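Local coordinates for protein 2-aminomuconic 6-semialdehyde dehydrogenase (Pseudomonas sp., PDB 7BZV) that oxidises 2-aminomuconate 6-semialdehyde with NAD+ as cofactor, a step in the meta-cleavage breakdown of 2-aminophenol, and works as a tetramer, at residues 157-162 / 251-256; 317-322 / 368-373; 405-410 / 430-435. All coordinates share one frame; numbering follows the deposited sequence. Where two conformers were deposited one is given.

In the fold
Interactions 1, 2 and 3 lie in different parts of the aldehyde dehydrogenase fold and share no helix or strand. Interaction 1 is core: a helix and a strand end meet close to the centre of the chain, joined chiefly by one tryptophan-to-carboxylate hydrogen bond. Interaction 2, its centre about 22 Å from the chain centre, joins two peripheral loops through a tryptophan edge set against a backbone carbonyl and a proline. Interaction 3, about 25 Å out, is a partly buried aliphatic contact between helices, beside the subunit interfaces. Interactions 1 and 3 both touch the second subunit, whereas the segments of interaction 2 meet no other chain.

Interaction 1 of 3, residues 157-162 / 251-256; sequences LLLLTW and SFELGG
Trp162 of helix 156-169 and Glu253 at the end of strand 250-253 meet through one nearly straight hydrogen bond: the indole NE1 donates to Glu253 OE1 over 2.9 Å, with an N-H...O angle of 167°. The acceptor lies practically in the indole plane, and OE1 receives the proton on its syn lone pair, the side facing the other oxygen. Ring and carboxylate are turned 34° from each other. Glu253 OE2 lies farther off, 3.7 Å from Trp162 NE1. That second oxygen is taken by Thr230 OG1, so each carboxylate oxygen has its own partner and the rotation of the group is restrained. With chi1 at 171°, CG of Trp162 stands opposite the backbone N and the pyrrole edge is presented to the strand; Glu253 answers with a chain extended beyond CG. Residues 253-256 spell the Glu-Leu-Gly-Gly signature of the aldehyde dehydrogenase family, whose glutamate acts as a general base in relatives, which would place the contact beside the active site, as in those enzymes. The Trp162 bond from the helix and the Thr230 bond from strand 226-230 together hold the carboxylate. Packing is looser beyond the bond. Leu159 CD2 comes no closer than 4.2 Å to Glu253 OE2, and the two backbones stay well apart, Leu159 CA lying 10.1 Å from Glu253 CA. The leucine leans instead on Pro152, Asn154 and Thr230. All three touching residues are buried, and the indole has Arg449 as a cation-pi partner.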
loop_
_atom_site.group_PDB
_atom_site.type_symbol
_atom_site.label_atom_id
_atom_site.label_comp_id
_atom_site.label_asym_id
_atom_site.label_seq_id
_atom_site.Cartn_x
_atom_site.Cartn_y
_atom_site.Cartn_z
ATOM N N LEU B 157 31.850 3.924 -1.679
ATOM C CA LEU B 157 31.036 3.100 -2.567
ATOM C C LEU B 157 29.599 2.991 -2.065
ATOM O O LEU B 157 28.652 3.092 -2.851
ATOM C CB LEU B 157 31.626 1.697 -2.716
ATOM C CG LEU B 157 30.855 0.787 -3.664
ATOM C CD1 LEU B 157 30.966 1.254 -5.100
ATOM C CD2 LEU B 157 31.381 -0.645 -3.514
ATOM N N LEU B 158 29.429 2.759 -0.768
ATOM C CA LEU B 158 28.102 2.483 -0.220
ATOM C C LEU B 158 27.129 3.647 -0.466
ATOM O O LEU B 158 26.022 3.446 -0.984
ATOM C CB LEU B 158 28.247 2.185 1.261
ATOM C CG LEU B 158 27.020 1.698 2.046
ATOM C CD1 LEU B 158 27.538 1.158 3.401
ATOM C CD2 LEU B 158 26.072 2.769 2.279
ATOM N N LEU B 159 27.524 4.868 -0.108
ATOM C CA LEU B 159 26.650 6.033 -0.302
ATOM C C LEU B 159 26.549 6.448 -1.765
ATOM O O LEU B 159 25.517 6.989 -2.184
ATOM C CB LEU B 159 27.131 7.216 0.539
ATOM C CG LEU B 159 26.850 7.004 2.039
ATOM C CD1 LEU B 159 27.435 8.133 2.903
ATOM C CD2 LEU B 159 25.355 6.825 2.308
ATOM N N LEU B 160 27.591 6.217 -2.560
ATOM C CA LEU B 160 27.452 6.393 -4.000
ATOM C C LEU B 160 26.365 5.492 -4.567
ATOM O O LEU B 160 25.451 5.975 -5.257
ATOM C CB LEU B 160 28.791 6.134 -4.688
ATOM C CG LEU B 160 28.781 6.155 -6.218
ATOM C CD1 LEU B 160 28.272 7.505 -6.723
ATOM C CD2 LEU B 160 30.176 5.855 -6.805
ATOM N N THR B 161 26.452 4.171 -4.337
ATOM C CA THR B 161 25.452 3.310 -4.950
ATOM C C THR B 161 24.067 3.493 -4.312
ATOM O O THR B 161 23.060 3.169 -4.946
ATOM C CB THR B 161 25.867 1.829 -4.908
ATOM O OG1 THR B 161 25.940 1.372 -3.554
ATOM C CG2 THR B 161 27.219 1.632 -5.602
ATOM N N TRP B 162 23.995 3.978 -3.075
ATOM C CA TRP B 162 22.703 4.282 -2.458
ATOM C C TRP B 162 21.910 5.316 -3.259
ATOM O O TRP B 162 20.674 5.288 -3.250
ATOM C CB TRP B 162 22.967 4.783 -1.046
ATOM C CG TRP B 162 21.854 5.339 -0.270
ATOM C CD1 TRP B 162 21.742 6.624 0.198
ATOM C CD2 TRP B 162 20.685 4.654 0.149
ATOM N NE1 TRP B 162 20.557 6.765 0.892
ATOM C CE2 TRP B 162 19.892 5.573 0.876
ATOM C CE3 TRP B 162 20.219 3.348 -0.017
ATOM C CZ2 TRP B 162 18.650 5.213 1.453
ATOM C CZ3 TRP B 162 18.978 3.006 0.526
ATOM C CH2 TRP B 162 18.226 3.925 1.260
ATOM N N SER B 251 17.700 16.155 -2.313
ATOM C CA SER B 251 17.576 15.091 -1.325
ATOM C C SER B 251 18.890 15.087 -0.561
ATOM O O SER B 251 19.944 14.855 -1.164
ATOM C CB SER B 251 17.329 13.731 -1.984
ATOM O OG SER B 251 17.347 12.696 -1.019
ATOM N N PHE B 252 18.840 15.361 0.748
ATOM C CA PHE B 252 20.032 15.616 1.562
ATOM C C PHE B 252 20.093 14.659 2.751
ATOM O O PHE B 252 19.072 14.416 3.396
ATOM C CB PHE B 252 20.033 17.022 2.150
ATOM C CG PHE B 252 20.211 18.137 1.146
ATOM C CD1 PHE B 252 20.904 17.937 -0.035
ATOM C CD2 PHE B 252 19.698 19.390 1.417
ATOM C CE1 PHE B 252 21.092 18.991 -0.933
ATOM C CE2 PHE B 252 19.870 20.436 0.531
ATOM C CZ PHE B 252 20.575 20.237 -0.644
ATOM N N GLU B 253 21.298 14.193 3.079
ATOM C CA GLU B 253 21.612 13.488 4.328
ATOM C C GLU B 253 22.855 14.184 4.870
ATOM O O GLU B 253 23.886 14.186 4.196
ATOM C CB GLU B 253 21.851 11.981 4.091
ATOM C CG GLU B 253 20.657 11.261 3.437
ATOM C CD GLU B 253 21.002 9.989 2.649
ATOM O OE1 GLU B 253 20.042 9.318 2.157
ATOM O OE2 GLU B 253 22.208 9.638 2.529
ATOM N N LEU B 254 22.759 14.816 6.045
ATOM C CA LEU B 254 23.713 15.864 6.415
ATOM C C LEU B 254 24.352 15.666 7.799
ATOM O O LEU B 254 24.535 16.630 8.556
ATOM C CB LEU B 254 23.041 17.243 6.362
ATOM C CG LEU B 254 22.322 17.577 5.046
ATOM C CD1 LEU B 254 21.543 18.891 5.079
ATOM C CD2 LEU B 254 23.376 17.574 3.930
ATOM N N GLY B 255 24.810 14.467 8.132
ATOM C CA GLY B 255 25.504 14.355 9.423
ATOM C C GLY B 255 24.634 14.675 10.650
ATOM O O GLY B 255 23.405 14.733 10.582
ATOM N N GLY B 256 25.288 14.844 11.799
ATOM C CA GLY B 256 24.538 14.979 13.040
ATOM C C GLY B 256 25.408 14.897 14.280
ATOM O O GLY B 256 26.623 14.934 14.213
#

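Interaction 2 of 3, residues 317-322 / 368-373; sequences DWPHET and GAWVEP
This is an edge-on contact between two loops at the periphery of the chain: an indole from residues 368-373, in the connection between strands 351-354 and 374-377, presses its benzo edge on the backbone of residues 317-322, between helices 297-312 and 332-348. Trp370 CH2 stands 3.3 Å from the Asp317 carbonyl O, and CZ3 of the same ring lies 3.7 Å from that oxygen, which sits near the ring plane. On the same edge Pro319 CD approaches Trp370 CH2 at 4.0 Å, an apolar touch in which the two side chains approach head-on. CG of Trp370 is turned away from the carbonyl carbon (chi1 -59°), and the ring is carried across to the other loop. At the pyrrole end NE1 is bound to the backbone O of Ile26, and Phe361 meets the indole edge-to-face, so the ring is held at several points. CB of Asp317 leaves CA away from the other loop; it is the backbone O that meets the indole. Asp317 OD1 accepts Trp318 N at 2.8 Å, through the anti lone pair, and also forms a salt bridge to Arg365, whose cation meets the Trp318 ring. Pro319 lies within a type I turn from Trp318 to Glu321, closed by Glu321 N to Trp318 O at 3.2 Å. The buried tryptophan thus ties two loops of the open alpha/beta domain built on the mixed sheet containing strands 290-296 and 394-400, and through Ile26 it reaches the N-terminal part of the aldehyde dehydrogenase fold.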
loop_
_atom_site.group_PDB
_atom_site.type_symbol
_atom_site.label_atom_id
_atom_site.label_comp_id
_atom_site.label_asym_id
_atom_site.label_seq_id
_atom_site.Cartn_x
_atom_site.Cartn_y
_atom_site.Cartn_z
ATOM N N ASP B 317 45.514 -0.801 14.122
ATOM C CA ASP B 317 46.739 -1.376 13.563
ATOM C C ASP B 317 46.604 -1.420 12.053
ATOM O O ASP B 317 45.637 -0.900 11.493
ATOM C CB ASP B 317 46.982 -2.784 14.107
ATOM C CG ASP B 317 48.455 -3.102 14.305
ATOM O OD1 ASP B 317 49.281 -2.940 13.371
ATOM O OD2 ASP B 317 48.775 -3.528 15.422
ATOM N N TRP B 318 47.546 -2.093 11.398
ATOM C CA TRP B 318 47.530 -2.312 9.960
ATOM C C TRP B 318 46.136 -2.664 9.461
ATOM O O TRP B 318 45.579 -3.692 9.873
ATOM C CB TRP B 318 48.465 -3.454 9.587
ATOM C CG TRP B 318 49.901 -3.083 9.673
ATOM C CD1 TRP B 318 50.826 -3.557 10.559
ATOM C CD2 TRP B 318 50.580 -2.155 8.839
ATOM N NE1 TRP B 318 52.049 -2.967 10.325
ATOM C CE2 TRP B 318 51.923 -2.108 9.269
ATOM C CE3 TRP B 318 50.188 -1.353 7.768
ATOM C CZ2 TRP B 318 52.864 -1.292 8.665
ATOM C CZ3 TRP B 318 51.123 -0.548 7.171
ATOM C CH2 TRP B 318 52.452 -0.526 7.614
ATOM N N PRO B 319 45.548 -1.866 8.557
ATOM C CA PRO B 319 44.161 -2.154 8.131
ATOM C C PRO B 319 43.996 -3.447 7.369
ATOM O O PRO B 319 42.896 -4.023 7.371
ATOM C CB PRO B 319 43.808 -0.939 7.261
ATOM C CG PRO B 319 44.559 0.197 7.889
ATOM C CD PRO B 319 45.931 -0.479 8.231
ATOM N N HIS B 320 45.048 -3.935 6.714
ATOM C CA HIS B 320 44.917 -5.161 5.942
ATOM C C HIS B 320 44.897 -6.409 6.811
ATOM O O HIS B 320 44.576 -7.479 6.296
ATOM C CB HIS B 320 46.040 -5.267 4.917
ATOM C CG HIS B 320 47.399 -5.299 5.531
ATOM N ND1 HIS B 320 48.091 -4.153 5.849
ATOM C CD2 HIS B 320 48.173 -6.336 5.931
ATOM C CE1 HIS B 320 49.250 -4.483 6.393
ATOM N NE2 HIS B 320 49.318 -5.802 6.466
ATOM N N GLU B 321 45.221 -6.312 8.100
ATOM C CA GLU B 321 45.182 -7.486 8.970
ATOM C C GLU B 321 43.750 -7.795 9.376
ATOM O O GLU B 321 42.973 -6.892 9.708
ATOM C CB GLU B 321 46.046 -7.274 10.212
ATOM C CG GLU B 321 47.551 -7.437 9.884
ATOM C CD GLU B 321 48.493 -7.025 11.016
ATOM O OE1 GLU B 321 48.112 -7.121 12.200
ATOM O OE2 GLU B 321 49.637 -6.638 10.716
ATOM N N THR B 322 43.403 -9.087 9.354
ATOM C CA THR B 322 42.003 -9.462 9.416
ATOM C C THR B 322 41.367 -9.108 10.746
ATOM O O THR B 322 40.139 -9.035 10.819
ATOM C CB THR B 322 41.803 -10.965 9.174
ATOM O OG1 THR B 322 42.521 -11.699 10.175
ATOM C CG2 THR B 322 42.250 -11.382 7.783
ATOM N N GLY B 368 50.920 8.918 8.429
ATOM C CA GLY B 368 49.508 8.804 8.135
ATOM C C GLY B 368 48.681 9.634 9.099
ATOM O O GLY B 368 49.193 10.423 9.896
ATOM N N ALA B 369 47.364 9.442 9.025
ATOM C CA ALA B 369 46.455 10.333 9.737
ATOM C C ALA B 369 45.723 9.617 10.867
ATOM O O ALA B 369 44.481 9.582 10.892
ATOM C CB ALA B 369 45.448 10.941 8.757
ATOM N N TRP B 370 46.473 9.081 11.827
ATOM C CA TRP B 370 45.866 8.259 12.861
ATOM C C TRP B 370 45.461 9.079 14.087
ATOM O O TRP B 370 46.043 10.121 14.392
ATOM C CB TRP B 370 46.818 7.149 13.297
ATOM C CG TRP B 370 47.263 6.214 12.212
ATOM C CD1 TRP B 370 48.188 6.462 11.235
ATOM C CD2 TRP B 370 46.817 4.874 12.008
ATOM N NE1 TRP B 370 48.328 5.368 10.425
ATOM C CE2 TRP B 370 47.500 4.374 10.879
ATOM C CE3 TRP B 370 45.905 4.045 12.667
ATOM C CZ2 TRP B 370 47.306 3.084 10.403
ATOM C CZ3 TRP B 370 45.717 2.762 12.191
ATOM C CH2 TRP B 370 46.411 2.293 11.076
ATOM N N VAL B 371 44.469 8.558 14.820
ATOM C CA VAL B 371 44.047 9.117 16.101
ATOM C C VAL B 371 43.525 7.988 16.993
ATOM O O VAL B 371 43.028 6.973 16.514
ATOM C CB VAL B 371 42.968 10.204 15.878
ATOM C CG1 VAL B 371 41.691 9.568 15.310
ATOM C CG2 VAL B 371 42.696 10.926 17.151
ATOM N N GLU B 372 43.613 8.186 18.304
ATOM C CA GLU B 372 43.162 7.187 19.271
ATOM C C GLU B 372 41.638 7.233 19.476
ATOM O O GLU B 372 41.043 8.316 19.562
ATOM C CB GLU B 372 43.829 7.414 20.617
ATOM C CG GLU B 372 45.325 7.195 20.602
ATOM C CD GLU B 372 45.936 7.499 21.942
ATOM O OE1 GLU B 372 45.462 8.451 22.604
ATOM O OE2 GLU B 372 46.884 6.790 22.325
ATOM N N PRO B 373 41.013 6.076 19.652
ATOM C CA PRO B 373 39.620 6.060 20.124
ATOM C C PRO B 373 39.532 6.712 21.498
ATOM O O PRO B 373 40.313 6.404 22.402
ATOM C CB PRO B 373 39.272 4.570 20.160
ATOM C CG PRO B 373 40.624 3.849 20.266
ATOM C CD PRO B 373 41.587 4.722 19.528
#

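Interaction 3 of 3, residues 405-410 / 430-435; sequences EVIRRA and HRVSEL
Ile407 of helix 403-411 enters the angle between Val432 and Leu435 of helix 426-435, where the backbones approach to 6.9 Å between Ile407 CA and Val432 CA. Its CB leaves CA toward the partner helix and sends out two branches. The shorter one, Ile407 CG2, is opposite the backbone N and rests 4.2 Å from Leu435 CB. The longer one starts at CG1, beside the backbone N (chi1 -68°), and runs past Val432, with Ile407 CG1 4.2 Å from Val432 CG1. At the tip Ile407 CD1 divides its contacts: Leu435 CD1 at 4.0 Å and Val432 CG2 at 4.2 Å. Thus valine and leucine meet the tip of the isoleucine from two directions roughly at right angles, and the contact is apolar throughout. Val432 is buried, but Leu435 is exposed, so the seam opens to solvent at that end. Polar links run beside it: Arg431 forms a salt bridge to Glu403, and Leu435 O accepts from Asn411. The two helices lie next to each other against a sheet of the alpha/beta domain. Val406 and Ala410 anchor helix 403-411 on strands including 258-262, while strand 418-422 links the pair in sequence; on helix 426-435, His430 and Glu434 reach neighbouring subunits of the tetramer.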
loop_
_atom_site.group_PDB
_atom_site.type_symbol
_atom_site.label_atom_id
_atom_site.label_comp_id
_atom_site.label_asym_id
_atom_site.label_seq_id
_atom_site.Cartn_x
_atom_site.Cartn_y
_atom_site.Cartn_z
ATOM N N GLU B 405 13.781 13.074 31.452
ATOM C CA GLU B 405 15.018 13.840 31.368
ATOM C C GLU B 405 15.825 13.437 30.147
ATOM O O GLU B 405 16.337 14.288 29.418
ATOM C CB GLU B 405 15.847 13.615 32.647
ATOM C CG GLU B 405 17.227 14.251 32.645
ATOM C CD GLU B 405 18.220 13.543 33.589
ATOM O OE1 GLU B 405 17.799 12.714 34.427
ATOM O OE2 GLU B 405 19.417 13.833 33.488
ATOM N N VAL B 406 15.980 12.134 29.915
ATOM C CA VAL B 406 16.953 11.756 28.898
ATOM C C VAL B 406 16.370 11.994 27.503
ATOM O O VAL B 406 17.108 12.312 26.564
ATOM C CB VAL B 406 17.454 10.306 29.099
ATOM C CG1 VAL B 406 16.406 9.308 28.715
ATOM C CG2 VAL B 406 18.732 10.088 28.299
ATOM N N ILE B 407 15.044 11.901 27.340
ATOM C CA ILE B 407 14.445 12.247 26.046
ATOM C C ILE B 407 14.728 13.712 25.726
ATOM O O ILE B 407 15.181 14.058 24.624
ATOM C CB ILE B 407 12.933 11.932 26.048
ATOM C CG1 ILE B 407 12.726 10.422 26.116
ATOM C CG2 ILE B 407 12.232 12.546 24.852
ATOM C CD1 ILE B 407 11.393 9.983 26.633
ATOM N N ARG B 408 14.494 14.595 26.703
ATOM C CA ARG B 408 14.729 16.018 26.482
ATOM C C ARG B 408 16.187 16.268 26.117
ATOM O O ARG B 408 16.485 16.980 25.156
ATOM C CB ARG B 408 14.328 16.827 27.724
ATOM C CG ARG B 408 14.845 18.275 27.730
ATOM C CD ARG B 408 14.448 19.040 29.012
ATOM N NE ARG B 408 15.111 18.546 30.226
ATOM C CZ ARG B 408 16.405 18.693 30.487
ATOM N NH1 ARG B 408 17.202 19.321 29.626
ATOM N NH2 ARG B 408 16.898 18.213 31.606
ATOM N N ARG B 409 17.112 15.660 26.852
ATOM C CA ARG B 409 18.519 15.903 26.577
ATOM C C ARG B 409 18.954 15.288 25.256
ATOM O O ARG B 409 19.781 15.865 24.540
ATOM C CB ARG B 409 19.362 15.367 27.741
ATOM C CG ARG B 409 19.037 16.044 29.092
ATOM C CD ARG B 409 19.766 15.376 30.270
ATOM N NE ARG B 409 21.219 15.523 30.165
ATOM C CZ ARG B 409 22.089 14.840 30.909
ATOM N NH1 ARG B 409 21.657 13.971 31.818
ATOM N NH2 ARG B 409 23.391 15.030 30.754
ATOM N N ALA B 410 18.443 14.105 24.930
ATOM C CA ALA B 410 18.792 13.488 23.654
ATOM C C ALA B 410 18.352 14.358 22.482
ATOM O O ALA B 410 19.076 14.494 21.486
ATOM C CB ALA B 410 18.144 12.108 23.562
ATOM N N HIS B 430 9.766 1.114 23.095
ATOM C CA HIS B 430 8.908 1.701 22.076
ATOM C C HIS B 430 8.626 3.163 22.387
ATOM O O HIS B 430 8.717 4.014 21.501
ATOM C CB HIS B 430 7.615 0.889 21.956
ATOM C CG HIS B 430 7.824 -0.449 21.316
ATOM N ND1 HIS B 430 7.983 -0.611 19.959
ATOM C CD2 HIS B 430 7.984 -1.678 21.858
ATOM C CE1 HIS B 430 8.196 -1.887 19.689
ATOM N NE2 HIS B 430 8.180 -2.564 20.823
ATOM N N ARG B 431 8.352 3.488 23.648
ATOM C CA ARG B 431 8.087 4.882 24.028
ATOM C C ARG B 431 9.253 5.800 23.707
ATOM O O ARG B 431 9.080 6.875 23.126
ATOM C CB ARG B 431 7.840 4.991 25.538
ATOM C CG ARG B 431 6.481 4.897 26.019
ATOM C CD ARG B 431 6.378 5.373 27.492
ATOM N NE ARG B 431 7.484 5.011 28.395
ATOM C CZ ARG B 431 7.456 3.988 29.253
ATOM N NH1 ARG B 431 6.397 3.183 29.304
ATOM N NH2 ARG B 431 8.476 3.770 30.060
ATOM N N VAL B 432 10.448 5.433 24.171
ATOM C CA VAL B 432 11.603 6.315 24.044
ATOM C C VAL B 432 12.066 6.412 22.591
ATOM O O VAL B 432 12.351 7.511 22.086
ATOM C CB VAL B 432 12.737 5.839 24.983
ATOM C CG1 VAL B 432 13.989 6.651 24.783
ATOM C CG2 VAL B 432 12.265 5.918 26.419
ATOM N N SER B 433 12.166 5.274 21.898
ATOM C CA SER B 433 12.710 5.293 20.538
ATOM C C SER B 433 11.845 6.162 19.626
ATOM O O SER B 433 12.365 6.940 18.816
ATOM C CB SER B 433 12.856 3.866 19.973
ATOM O OG SER B 433 11.618 3.225 19.898
ATOM N N GLU B 434 10.523 6.110 19.794
ATOM C CA GLU B 434 9.636 6.868 18.909
ATOM C C GLU B 434 9.688 8.365 19.166
ATOM O O GLU B 434 9.323 9.145 18.282
ATOM C CB GLU B 434 8.170 6.429 19.052
ATOM C CG GLU B 434 7.805 5.113 18.404
ATOM C CD GLU B 434 6.382 4.674 18.739
ATOM O OE1 GLU B 434 6.187 3.457 19.068
ATOM O OE2 GLU B 434 5.485 5.554 18.692
ATOM N N LEU B 435 10.047 8.784 20.373
ATOM C CA LEU B 435 10.113 10.193 20.711
ATOM C C LEU B 435 11.444 10.818 20.342
ATOM O O LEU B 435 11.601 12.024 20.512
ATOM C CB LEU B 435 9.840 10.360 22.208
ATOM C CG LEU B 435 8.380 10.131 22.626
ATOM C CD1 LEU B 435 8.270 10.106 24.158
ATOM C CD2 LEU B 435 7.440 11.181 22.003
#